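Local atomic coordinates of 231aa long hypothetical protein-L-isoaspartate O-methyltransferase (Sulfolobus tokodaii, PDB entry 1VBF), a protein that probably transfers a methyl group from S-adenosyl-L-methionine to L-isoaspartyl residues of age-damaged proteins, a step in their repair or degradation. Residues N21-S26 and I81-A86; E31-Y36 and E43-L48. All coordinates share one frame; numbering follows the deposited sequence.

Contact 1 (N21-S26 and I81-A86); sequences NKVDRS and IGYYTA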
ATOM      1  N   ASN B  21       9.813   4.125  43.717  1.00 30.31           N
ATOM      2  CA  ASN B  21      10.270   5.355  44.311  1.00 33.23           C
ATOM      3  C   ASN B  21      11.748   5.291  44.687  1.00 34.12           C
ATOM      4  O   ASN B  21      12.494   6.240  44.471  1.00 34.75           O
ATOM      5  CB  ASN B  21       9.461   5.702  45.546  1.00 36.06           C
ATOM      6  CG  ASN B  21       9.464   7.188  45.820  1.00 39.46           C
ATOM      7  OD1 ASN B  21       8.416   7.817  45.848  1.00 46.17           O
ATOM      8  ND2 ASN B  21      10.636   7.760  46.002  1.00 40.39           N
ATOM      9  N   LYS B  22      12.170   4.149  45.211  1.00 35.03           N
ATOM     10  CA  LYS B  22      13.554   3.942  45.644  1.00 36.33           C
ATOM     11  C   LYS B  22      14.676   3.750  44.580  1.00 35.96           C
ATOM     12  O   LYS B  22      15.716   4.396  44.669  1.00 34.00           O
ATOM     13  CB  LYS B  22      13.564   2.767  46.629  1.00 37.47           C
ATOM     14  CG  LYS B  22      14.935   2.313  47.046  1.00 39.73           C
ATOM     15  CD  LYS B  22      14.838   1.016  47.821  1.00 41.57           C
ATOM     16  CE  LYS B  22      16.207   0.366  47.988  1.00 42.21           C
ATOM     17  NZ  LYS B  22      16.088  -0.905  48.758  1.00 43.86           N
ATOM     18  N   VAL B  23      14.471   2.877  43.588  1.00 35.14           N
ATOM     19  CA  VAL B  23      15.495   2.617  42.567  1.00 35.40           C
ATOM     20  C   VAL B  23      15.737   3.796  41.622  1.00 36.59           C
ATOM     21  O   VAL B  23      14.829   4.291  40.964  1.00 36.72           O
ATOM     22  CB  VAL B  23      15.150   1.330  41.738  1.00 35.31           C
ATOM     23  CG1 VAL B  23      16.197   1.089  40.661  1.00 33.44           C
ATOM     24  CG2 VAL B  23      15.061   0.112  42.668  1.00 33.05           C
ATOM     25  N   ASP B  24      16.979   4.244  41.556  1.00 38.67           N
ATOM     26  CA  ASP B  24      17.315   5.382  40.716  1.00 41.28           C
ATOM     27  C   ASP B  24      17.604   4.931  39.293  1.00 41.10           C
ATOM     28  O   ASP B  24      18.701   4.466  38.996  1.00 41.58           O
ATOM     29  CB  ASP B  24      18.522   6.126  41.310  1.00 43.04           C
ATOM     30  CG  ASP B  24      18.916   7.347  40.500  1.00 45.24           C
ATOM     31  OD1 ASP B  24      18.164   7.700  39.566  1.00 46.97           O
ATOM     32  OD2 ASP B  24      19.973   7.955  40.795  1.00 46.13           O
ATOM     33  N   ARG B  25      16.617   5.089  38.417  1.00 40.25           N
ATOM     34  CA  ARG B  25      16.743   4.677  37.023  1.00 39.57           C
ATOM     35  C   ARG B  25      17.883   5.346  36.229  1.00 38.05           C
ATOM     36  O   ARG B  25      18.331   4.826  35.216  1.00 36.70           O
ATOM     37  CB  ARG B  25      15.391   4.872  36.321  1.00 40.71           C
ATOM     38  CG  ARG B  25      15.344   4.416  34.868  1.00 42.11           C
ATOM     39  CD  ARG B  25      13.897   4.236  34.400  1.00 43.22           C
ATOM     40  NE  ARG B  25      13.801   3.865  32.985  1.00 44.33           N
ATOM     41  CZ  ARG B  25      13.470   4.698  31.999  1.00 44.06           C
ATOM     42  NH1 ARG B  25      13.190   5.964  32.261  1.00 43.78           N
ATOM     43  NH2 ARG B  25      13.435   4.270  30.744  1.00 45.08           N
ATOM     44  N   SER B  26      18.377   6.484  36.672  1.00 37.58           N
ATOM     45  CA  SER B  26      19.460   7.098  35.921  1.00 39.91           C
ATOM     46  C   SER B  26      20.742   6.275  36.110  1.00 40.06           C
ATOM     47  O   SER B  26      21.709   6.401  35.340  1.00 39.61           O
ATOM     48  CB  SER B  26      19.673   8.536  36.385  1.00 40.45           C
ATOM     49  OG  SER B  26      19.910   8.563  37.775  1.00 43.53           O
ATOM     50  N   ILE B  81      19.130  -3.319  30.257  1.00 34.16           N
ATOM     51  CA  ILE B  81      19.952  -2.513  31.152  1.00 32.41           C
ATOM     52  C   ILE B  81      19.764  -2.818  32.630  1.00 32.25           C
ATOM     53  O   ILE B  81      20.330  -2.146  33.468  1.00 33.58           O
ATOM     54  CB  ILE B  81      19.717  -1.010  30.932  1.00 31.49           C
ATOM     55  CG1 ILE B  81      18.317  -0.621  31.410  1.00 32.93           C
ATOM     56  CG2 ILE B  81      19.896  -0.670  29.470  1.00 30.72           C
ATOM     57  CD1 ILE B  81      18.062   0.880  31.393  1.00 30.69           C
ATOM     58  N   GLY B  82      18.954  -3.812  32.958  1.00 32.79           N
ATOM     59  CA  GLY B  82      18.778  -4.189  34.353  1.00 32.96           C
ATOM     60  C   GLY B  82      17.842  -3.412  35.250  1.00 34.79           C
ATOM     61  O   GLY B  82      17.576  -3.859  36.369  1.00 35.94           O
ATOM     62  N   TYR B  83      17.332  -2.268  34.788  1.00 35.35           N
ATOM     63  CA  TYR B  83      16.414  -1.460  35.596  1.00 33.76           C
ATOM     64  C   TYR B  83      15.114  -2.161  36.050  1.00 33.31           C
ATOM     65  O   TYR B  83      14.727  -2.085  37.231  1.00 31.53           O
ATOM     66  CB  TYR B  83      16.048  -0.185  34.856  1.00 33.36           C
ATOM     67  CG  TYR B  83      14.972   0.588  35.561  1.00 32.54           C
ATOM     68  CD1 TYR B  83      15.235   1.244  36.760  1.00 36.52           C
ATOM     69  CD2 TYR B  83      13.676   0.605  35.080  1.00 34.02           C
ATOM     70  CE1 TYR B  83      14.212   1.914  37.484  1.00 37.72           C
ATOM     71  CE2 TYR B  83      12.630   1.265  35.792  1.00 37.95           C
ATOM     72  CZ  TYR B  83      12.906   1.919  36.992  1.00 37.41           C
ATOM     73  OH  TYR B  83      11.898   2.579  37.679  1.00 34.21           O
ATOM     74  N   TYR B  84      14.421  -2.827  35.134  1.00 31.15           N
ATOM     75  CA  TYR B  84      13.200  -3.495  35.558  1.00 32.36           C
ATOM     76  C   TYR B  84      13.570  -4.720  36.395  1.00 32.51           C
ATOM     77  O   TYR B  84      12.776  -5.186  37.229  1.00 31.42           O
ATOM     78  CB  TYR B  84      12.325  -3.903  34.355  1.00 32.57           C
ATOM     79  CG  TYR B  84      11.816  -2.731  33.548  1.00 33.71           C
ATOM     80  CD1 TYR B  84      12.325  -2.467  32.288  1.00 33.61           C
ATOM     81  CD2 TYR B  84      10.869  -1.849  34.072  1.00 35.25           C
ATOM     82  CE1 TYR B  84      11.930  -1.373  31.572  1.00 34.52           C
ATOM     83  CE2 TYR B  84      10.456  -0.732  33.351  1.00 35.22           C
ATOM     84  CZ  TYR B  84      10.995  -0.506  32.102  1.00 36.18           C
ATOM     85  OH  TYR B  84      10.595   0.583  31.373  1.00 37.96           O
ATOM     86  N   THR B  85      14.785  -5.225  36.175  1.00 31.40           N
ATOM     87  CA  THR B  85      15.255  -6.380  36.911  1.00 31.23           C
ATOM     88  C   THR B  85      15.375  -5.913  38.359  1.00 30.95           C
ATOM     89  O   THR B  85      14.814  -6.539  39.258  1.00 30.50           O
ATOM     90  CB  THR B  85      16.613  -6.876  36.383  1.00 32.83           C
ATOM     91  OG1 THR B  85      16.632  -6.783  34.956  1.00 34.99           O
ATOM     92  CG2 THR B  85      16.837  -8.339  36.780  1.00 30.97           C
ATOM     93  N   ALA B  86      16.081  -4.805  38.583  1.00 29.92           N
ATOM     94  CA  ALA B  86      16.209  -4.244  39.931  1.00 30.55           C
ATOM     95  C   ALA B  86      14.845  -4.082  40.655  1.00 31.30           C
ATOM     96  O   ALA B  86      14.696  -4.549  41.782  1.00 33.87           O
ATOM     97  CB  ALA B  86      16.929  -2.900  39.878  1.00 28.83           C
TER
HETATM   98  O   HOH W   1      12.540   3.997  40.015  1.00 40.64           O
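With CG trans to the main-chain nitrogen in both Arg25 (chi1 -177°) and Tyr83 (chi1 172°), the two side chains reach out from their backbones and cross at about a right angle. Arg25 stays extended as far as NE, and this lays its methylenes over one face of the phenol: CD sits above the middle of the Tyr83 ring, 3.5 Å from its centroid, a CH-pi contact. Nearer the backbone, Arg25 CB comes within 3.4 Å of Tyr83 CE1. The guanidinium stands higher over the ring, with Tyr83 CD2 at its edge; its plane is turned 63° from that of the phenol, and Arg25 CZ lies 5.5 Å from the Tyr83 centroid, so any cation-pi attraction is weak. Its NH1 is instead bonded to the carbonyl of Ala37. Val23 CG1 approaches the same ring obliquely, 3.8 Å from Tyr83 CE1, and also meets Ala86 CB, three residues past Tyr83 on the same helix. The phenol's polar end is tied back to the first segment by a water lying in the ring plane, which accepts from Tyr83 OH at 2.8 Å and donates to Val23 O. Replacing Tyr83 by an alanine would probably leave the Arg25 methylenes without the ring face they lie on and the water without its hydroxyl partner. Gly82 is the N-cap of helix 83-91, so the ring springs from that helix's first turn, whereas Val23 and Arg25 follow the end of helix 14-22. Leu56 of helix 56-65 touches both Arg25 and Tyr83, while Phe28 and Tyr115, from loops, cover Val23 and Ala86.

Contact 2 (E31-Y36 and E43-L48); sequences ENLKDY and EALPIL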
ATOM      1  N   GLU B  31      25.229   7.875  29.776  1.00 46.51           N
ATOM      2  CA  GLU B  31      25.372   9.318  29.939  1.00 47.44           C
ATOM      3  C   GLU B  31      24.403  10.098  29.043  1.00 46.90           C
ATOM      4  O   GLU B  31      23.651  10.969  29.500  1.00 45.90           O
ATOM      5  CB  GLU B  31      26.819   9.698  29.609  1.00 50.80           C
ATOM      6  CG  GLU B  31      27.158  11.191  29.635  1.00 55.11           C
ATOM      7  CD  GLU B  31      26.846  11.840  30.973  1.00 58.57           C
ATOM      8  OE1 GLU B  31      26.749  11.093  31.987  1.00 58.30           O
ATOM      9  OE2 GLU B  31      26.705  13.092  31.005  1.00 58.39           O
ATOM     10  N   ASN B  32      24.443   9.779  27.756  1.00 45.99           N
ATOM     11  CA  ASN B  32      23.603  10.419  26.739  1.00 44.32           C
ATOM     12  C   ASN B  32      22.100  10.455  27.064  1.00 41.93           C
ATOM     13  O   ASN B  32      21.394  11.350  26.620  1.00 40.25           O
ATOM     14  CB  ASN B  32      23.823   9.704  25.395  1.00 44.14           C
ATOM     15  CG  ASN B  32      23.664   8.179  25.511  1.00 45.44           C
ATOM     16  OD1 ASN B  32      24.411   7.516  26.237  1.00 46.47           O
ATOM     17  ND2 ASN B  32      22.681   7.630  24.813  1.00 44.87           N
ATOM     18  N   LEU B  33      21.626   9.495  27.849  1.00 40.98           N
ATOM     19  CA  LEU B  33      20.207   9.393  28.181  1.00 42.02           C
ATOM     20  C   LEU B  33      19.820   9.762  29.616  1.00 43.72           C
ATOM     21  O   LEU B  33      18.697   9.503  30.050  1.00 43.61           O
ATOM     22  CB  LEU B  33      19.727   7.965  27.907  1.00 41.21           C
ATOM     23  CG  LEU B  33      19.742   7.435  26.475  1.00 40.56           C
ATOM     24  CD1 LEU B  33      19.373   5.973  26.469  1.00 40.01           C
ATOM     25  CD2 LEU B  33      18.759   8.215  25.640  1.00 41.64           C
ATOM     26  N   LYS B  34      20.738  10.372  30.348  1.00 45.74           N
ATOM     27  CA  LYS B  34      20.471  10.726  31.730  1.00 48.18           C
ATOM     28  C   LYS B  34      19.207  11.556  31.911  1.00 48.90           C
ATOM     29  O   LYS B  34      18.456  11.368  32.869  1.00 48.90           O
ATOM     30  CB  LYS B  34      21.662  11.479  32.304  1.00 51.36           C
ATOM     31  CG  LYS B  34      21.960  12.821  31.620  1.00 53.93           C
ATOM     32  CD  LYS B  34      23.080  13.522  32.371  1.00 55.69           C
ATOM     33  CE  LYS B  34      23.315  14.929  31.891  1.00 58.42           C
ATOM     34  NZ  LYS B  34      24.459  15.512  32.654  1.00 60.63           N
ATOM     35  N   ASP B  35      18.967  12.478  30.991  1.00 48.96           N
ATOM     36  CA  ASP B  35      17.787  13.312  31.089  1.00 48.80           C
ATOM     37  C   ASP B  35      16.479  12.574  30.858  1.00 47.71           C
ATOM     38  O   ASP B  35      15.418  13.180  30.943  1.00 49.30           O
ATOM     39  CB  ASP B  35      17.870  14.483  30.113  1.00 52.01           C
ATOM     40  CG  ASP B  35      18.762  15.602  30.621  1.00 55.31           C
ATOM     41  OD1 ASP B  35      19.170  15.549  31.804  1.00 57.28           O
ATOM     42  OD2 ASP B  35      19.045  16.539  29.842  1.00 57.50           O
ATOM     43  N   TYR B  36      16.530  11.280  30.556  1.00 45.35           N
ATOM     44  CA  TYR B  36      15.285  10.558  30.322  1.00 41.84           C
ATOM     45  C   TYR B  36      14.923   9.654  31.475  1.00 40.10           C
ATOM     46  O   TYR B  36      14.024   8.849  31.354  1.00 38.83           O
ATOM     47  CB  TYR B  36      15.353   9.722  29.044  1.00 40.13           C
ATOM     48  CG  TYR B  36      15.488  10.516  27.768  1.00 40.50           C
ATOM     49  CD1 TYR B  36      16.702  11.089  27.412  1.00 40.07           C
ATOM     50  CD2 TYR B  36      14.399  10.683  26.905  1.00 40.76           C
ATOM     51  CE1 TYR B  36      16.831  11.809  26.228  1.00 41.24           C
ATOM     52  CE2 TYR B  36      14.522  11.400  25.715  1.00 40.94           C
ATOM     53  CZ  TYR B  36      15.743  11.957  25.388  1.00 40.71           C
ATOM     54  OH  TYR B  36      15.888  12.659  24.216  1.00 42.23           O
ATOM     55  N   GLU B  43       8.607   7.268  25.716  1.00 40.10           N
ATOM     56  CA  GLU B  43       9.468   6.809  24.643  1.00 41.63           C
ATOM     57  C   GLU B  43      10.411   5.675  25.032  1.00 41.50           C
ATOM     58  O   GLU B  43      10.801   5.543  26.187  1.00 42.02           O
ATOM     59  CB  GLU B  43      10.321   7.940  24.136  1.00 43.73           C
ATOM     60  CG  GLU B  43       9.584   9.154  23.742  1.00 49.73           C
ATOM     61  CD  GLU B  43      10.554  10.228  23.329  1.00 53.60           C
ATOM     62  OE1 GLU B  43      11.318  10.001  22.360  1.00 53.69           O
ATOM     63  OE2 GLU B  43      10.561  11.289  23.989  1.00 57.58           O
ATOM     64  N   ALA B  44      10.789   4.875  24.039  1.00 40.98           N
ATOM     65  CA  ALA B  44      11.714   3.768  24.230  1.00 39.71           C
ATOM     66  C   ALA B  44      13.070   4.377  23.971  1.00 38.79           C
ATOM     67  O   ALA B  44      13.221   5.144  23.030  1.00 38.96           O
ATOM     68  CB  ALA B  44      11.442   2.662  23.236  1.00 37.73           C
ATOM     69  N   LEU B  45      14.050   4.028  24.798  1.00 39.06           N
ATOM     70  CA  LEU B  45      15.388   4.590  24.676  1.00 39.64           C
ATOM     71  C   LEU B  45      16.391   3.668  23.961  1.00 39.89           C
ATOM     72  O   LEU B  45      16.416   2.445  24.170  1.00 41.75           O
ATOM     73  CB  LEU B  45      15.892   5.001  26.076  1.00 38.05           C
ATOM     74  CG  LEU B  45      14.794   5.665  26.940  1.00 38.97           C
ATOM     75  CD1 LEU B  45      15.301   6.010  28.344  1.00 37.54           C
ATOM     76  CD2 LEU B  45      14.277   6.905  26.229  1.00 38.39           C
ATOM     77  N   PRO B  46      17.225   4.253  23.095  1.00 37.99           N
ATOM     78  CA  PRO B  46      18.249   3.564  22.310  1.00 37.73           C
ATOM     79  C   PRO B  46      19.419   3.147  23.169  1.00 37.86           C
ATOM     80  O   PRO B  46      20.022   3.982  23.836  1.00 38.84           O
ATOM     81  CB  PRO B  46      18.679   4.620  21.295  1.00 38.03           C
ATOM     82  CG  PRO B  46      17.571   5.611  21.303  1.00 38.47           C
ATOM     83  CD  PRO B  46      17.174   5.670  22.731  1.00 37.36           C
ATOM     84  N   ILE B  47      19.750   1.862  23.143  1.00 37.79           N
ATOM     85  CA  ILE B  47      20.871   1.345  23.917  1.00 36.95           C
ATOM     86  C   ILE B  47      21.894   0.683  23.001  1.00 37.80           C
ATOM     87  O   ILE B  47      23.094   0.906  23.118  1.00 37.78           O
ATOM     88  CB  ILE B  47      20.396   0.326  24.932  1.00 36.47           C
ATOM     89  CG1 ILE B  47      19.332   0.962  25.830  1.00 35.01           C
ATOM     90  CG2 ILE B  47      21.585  -0.179  25.734  1.00 37.72           C
ATOM     91  CD1 ILE B  47      19.838   2.157  26.582  1.00 33.42           C
ATOM     92  N   LEU B  48      21.403  -0.140  22.086  1.00 38.76           N
ATOM     93  CA  LEU B  48      22.255  -0.822  21.129  1.00 40.08           C
ATOM     94  C   LEU B  48      21.581  -0.806  19.762  1.00 39.63           C
ATOM     95  O   LEU B  48      20.365  -0.674  19.674  1.00 39.80           O
ATOM     96  CB  LEU B  48      22.474  -2.276  21.563  1.00 42.58           C
ATOM     97  CG  LEU B  48      23.473  -2.556  22.696  1.00 44.40           C
ATOM     98  CD1 LEU B  48      23.583  -4.067  22.930  1.00 43.77           C
ATOM     99  CD2 LEU B  48      24.845  -1.979  22.322  1.00 45.23           C
TER
HETATM  100  O   HOH W   2      22.367   4.705  23.138  1.00 38.96           O
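Strand 45-48, one arm of a two-stranded antiparallel sheet with strand 51-53, packs here against the loop that precedes it, where a type I turn from Glu31 to Lys34 leads into a short 3-10 segment. Leu33 touches three residues of the strand. Its CD1 methyl rests 3.6 Å from Leu45 CB and 3.8 Å from Ile47 CD1, and it also lies against the carbonyl oxygen of Pro46, while CD2 faces the proline ring at CD. The side chains of Leu33 and Leu45 run past each other in opposite directions. Three residues further on, Tyr36 takes up the other end of Leu45: Tyr36 CB is 3.8 Å from Leu45 CD1, and Leu45 CD2 approaches the ring obliquely. With CG trans to the carbonyl carbon (chi1 -65°), the CE2 edge of the Tyr36 ring is turned to the Glu43 side, and Glu43 OE2 lies near the ring plane, 4.3 Å from Tyr36 CE2. Polar linkage is slight: a water donates to Pro46 O at 2.6 Å and makes only a weak bond to Asn32 ND2. That amide also bonds Ile47 O of the second subunit, where Leu48 packs on Tyr36 and Lys103 makes a cation-pi contact with it. Within the chain, then, the two segments are held chiefly by apolar contacts between buried side chains, while Asn32 and Tyr36 direct polar and aromatic interactions into the subunit interface.

Contact 2 is nested within the chain loop that contact 1 closes: helix 14-22 and residues 21-26 come first, then 31-36 and 43-48, and finally 81-86 at the start of helix 83-91. Their centres are about 14 Å apart, yet they touch, with Arg25 NH1 close to Tyr36 O, Arg25 NH2 against Leu45 CD1, and Ile81 packed on Ile47. Arg25 therefore belongs to both neighbourhoods. Contact 1 joins the N-terminal region to a helix of the Rossmann-like methyltransferase domain and meets no other subunit, whereas contact 2 adjoins a second copy of the protein. The two thus lie side by side, contact 1 inside the subunit and contact 2 at its border with the next.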